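Local coordinates for EmGH1 (Erythrobacter marinus, PDB 5Z87), which probably hydrolyses beta-glucosidic bonds as a glycoside hydrolase family 3 enzyme, at residues A148-R154 with M412-V418. Residues are numbered along the deposited sequence.
Sequences AMACAFR and MAEESIV
Two helix ends meet here, and small side chains let their backbones nearly touch: the CA atoms of Ala152 and Ser416 lie 4.0 Å apart. Residues 148-152 keep helical angles until Phe153 breaks them with positive phi (49/43); Arg154, extended at -128/74, is the N-cap of helix 155-171. Met412 to Glu414 are helical, and the chain then runs through Glu415 (-88/-14) and Ser416 (-104/-34) to extended Ile417 and Val418, the latter opening strand 418-422.

At the centre, Ser416 in the m rotamer folds its OG back onto its own helix, donating a hydrogen bond to Met412 O (2.9 Å). With its hydroxyl thus satisfied, Ser416 can sit buried, its OG 3.3 Å from Ala152 CB and Ser416 CB 3.2 Å from Ala148 O. Ala152, whose side chain is only a methyl, brings its CA within 3.2 Å of Glu415 O in a CA-H...O contact. The long, unbranched methionines reach across beside helix 155-171: Met412 (t, p, chi3 109°) curls its end inward, setting Met412 SD 4.3 Å from Ala152 CB, while Met412 CG meets Met149 CG at 3.8 Å. Cys151 (m), compact and apolar, places its CB 3.7 Å from Val418 CG2.

At the partly exposed margin, Arg154 (m, m, m) coils so that its NH1 forms a salt bridge with OE1 of Glu415 (m, m) at 3.0 Å. Asp156 also pairs with the arginine, and Lys730 with the same carboxylate oxygen. The contact thus docks the N-terminal TIM-barrel-type domain onto the helix leading into an edge strand of the C-terminal domain's sheet, an interdomain junction of the multidomain glycoside hydrolase family 3 architecture.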
loop_
_atom_site.group_PDB
_atom_site.type_symbol
_atom_site.label_atom_id
_atom_site.label_comp_id
_atom_site.label_asym_id
_atom_site.label_seq_id
_atom_site.Cartn_x
_atom_site.Cartn_y
_atom_site.Cartn_z
ATOM N N ALA A 148 -0.251 -18.998 14.689
ATOM C CA ALA A 148 -1.155 -19.986 15.277
ATOM C C ALA A 148 -1.379 -19.704 16.755
ATOM O O ALA A 148 -2.522 -19.637 17.227
ATOM C CB ALA A 148 -0.596 -21.397 15.084
ATOM N N MET A 149 -0.295 -19.511 17.499
ATOM C CA MET A 149 -0.432 -19.288 18.935
ATOM C C MET A 149 -1.177 -17.997 19.228
ATOM O O MET A 149 -1.837 -17.883 20.273
ATOM C CB MET A 149 0.940 -19.274 19.598
ATOM C CG MET A 149 1.642 -20.635 19.610
ATOM S SD MET A 149 2.992 -20.631 20.808
ATOM C CE MET A 149 4.297 -19.848 19.882
ATOM N N ALA A 150 -1.079 -17.009 18.329
ATOM C CA ALA A 150 -1.842 -15.776 18.516
ATOM C C ALA A 150 -3.344 -16.032 18.477
ATOM O O ALA A 150 -4.118 -15.250 19.049
ATOM C CB ALA A 150 -1.461 -14.741 17.447
ATOM N N CYS A 151 -3.779 -17.101 17.789
ATOM C CA CYS A 151 -5.209 -17.390 17.715
ATOM C C CYS A 151 -5.757 -17.850 19.043
ATOM O O CYS A 151 -6.973 -17.815 19.239
ATOM C CB CYS A 151 -5.528 -18.470 16.683
ATOM S SG CYS A 151 -4.965 -18.191 15.027
ATOM N N ALA A 152 -4.884 -18.282 19.952
ATOM C CA ALA A 152 -5.339 -18.855 21.211
ATOM C C ALA A 152 -5.860 -17.795 22.168
ATOM O O ALA A 152 -6.698 -18.103 23.028
ATOM C CB ALA A 152 -4.202 -19.641 21.865
ATOM N N PHE A 153 -5.384 -16.555 22.046
ATOM C CA PHE A 153 -5.715 -15.495 23.012
ATOM C C PHE A 153 -5.504 -15.980 24.449
ATOM O O PHE A 153 -6.318 -15.734 25.344
ATOM C CB PHE A 153 -7.138 -14.965 22.785
ATOM C CG PHE A 153 -7.250 -14.099 21.553
ATOM C CD1 PHE A 153 -7.253 -14.676 20.285
ATOM C CD2 PHE A 153 -7.294 -12.711 21.658
ATOM C CE1 PHE A 153 -7.322 -13.890 19.124
ATOM C CE2 PHE A 153 -7.364 -11.904 20.513
ATOM C CZ PHE A 153 -7.375 -12.499 19.236
ATOM N N ARG A 154 -4.383 -16.677 24.666
ATOM C CA ARG A 154 -3.993 -17.206 25.975
ATOM C C ARG A 154 -2.566 -16.757 26.272
ATOM O O ARG A 154 -1.620 -17.549 26.169
ATOM C CB ARG A 154 -4.086 -18.735 26.013
ATOM C CG ARG A 154 -5.499 -19.302 26.015
ATOM C CD ARG A 154 -6.218 -18.948 27.296
ATOM N NE ARG A 154 -5.542 -19.503 28.466
ATOM C CZ ARG A 154 -5.678 -20.757 28.889
ATOM N NH1 ARG A 154 -6.475 -21.605 28.246
ATOM N NH2 ARG A 154 -5.016 -21.160 29.964
ATOM N N MET A 412 -1.432 -26.156 23.671
ATOM C CA MET A 412 -1.440 -24.873 22.979
ATOM C C MET A 412 -2.199 -24.983 21.659
ATOM O O MET A 412 -3.054 -24.144 21.351
ATOM C CB MET A 412 -0.012 -24.380 22.755
ATOM C CG MET A 412 0.073 -22.939 22.249
ATOM S SD MET A 412 -0.765 -21.723 23.308
ATOM C CE MET A 412 0.591 -20.833 24.017
ATOM N N ALA A 413 -1.927 -26.043 20.887
ATOM C CA ALA A 413 -2.665 -26.272 19.649
ATOM C C ALA A 413 -4.170 -26.383 19.902
ATOM O O ALA A 413 -4.972 -25.783 19.170
ATOM C CB ALA A 413 -2.135 -27.524 18.953
ATOM N N GLU A 414 -4.570 -27.120 20.948
ATOM C CA GLU A 414 -5.989 -27.244 21.297
ATOM C C GLU A 414 -6.639 -25.887 21.580
ATOM O O GLU A 414 -7.853 -25.728 21.381
ATOM C CB GLU A 414 -6.165 -28.182 22.511
ATOM C CG GLU A 414 -5.722 -29.641 22.230
ATOM C CD GLU A 414 -5.857 -30.598 23.429
ATOM O OE1 GLU A 414 -5.944 -30.134 24.589
ATOM O OE2 GLU A 414 -5.879 -31.830 23.197
ATOM N N GLU A 415 -5.864 -24.904 22.050
ATOM C CA GLU A 415 -6.410 -23.581 22.329
ATOM C C GLU A 415 -6.383 -22.661 21.115
ATOM O O GLU A 415 -7.039 -21.616 21.138
ATOM C CB GLU A 415 -5.641 -22.897 23.472
ATOM C CG GLU A 415 -5.709 -23.586 24.822
ATOM C CD GLU A 415 -6.988 -23.277 25.579
ATOM O OE1 GLU A 415 -7.509 -22.149 25.450
ATOM O OE2 GLU A 415 -7.479 -24.167 26.303
ATOM N N SER A 416 -5.652 -23.025 20.068
ATOM C CA SER A 416 -5.358 -22.134 18.954
ATOM C C SER A 416 -6.170 -22.416 17.707
ATOM O O SER A 416 -6.481 -21.476 16.965
ATOM C CB SER A 416 -3.881 -22.235 18.578
ATOM O OG SER A 416 -3.082 -21.839 19.673
ATOM N N ILE A 417 -6.493 -23.680 17.433
ATOM C CA ILE A 417 -7.179 -23.999 16.186
ATOM C C ILE A 417 -8.516 -23.264 16.128
ATOM O O ILE A 417 -9.267 -23.214 17.111
ATOM C CB ILE A 417 -7.329 -25.519 16.036
ATOM C CG1 ILE A 417 -5.941 -26.161 15.980
ATOM C CG2 ILE A 417 -8.074 -25.851 14.766
ATOM C CD1 ILE A 417 -5.941 -27.651 16.182
ATOM N N VAL A 418 -8.789 -22.642 14.981
ATOM C CA VAL A 418 -9.945 -21.770 14.792
ATOM C C VAL A 418 -11.009 -22.520 14.004
ATOM O O VAL A 418 -10.721 -23.084 12.940
ATOM C CB VAL A 418 -9.554 -20.478 14.049
ATOM C CG1 VAL A 418 -10.805 -19.595 13.806
ATOM C CG2 VAL A 418 -8.447 -19.726 14.782
#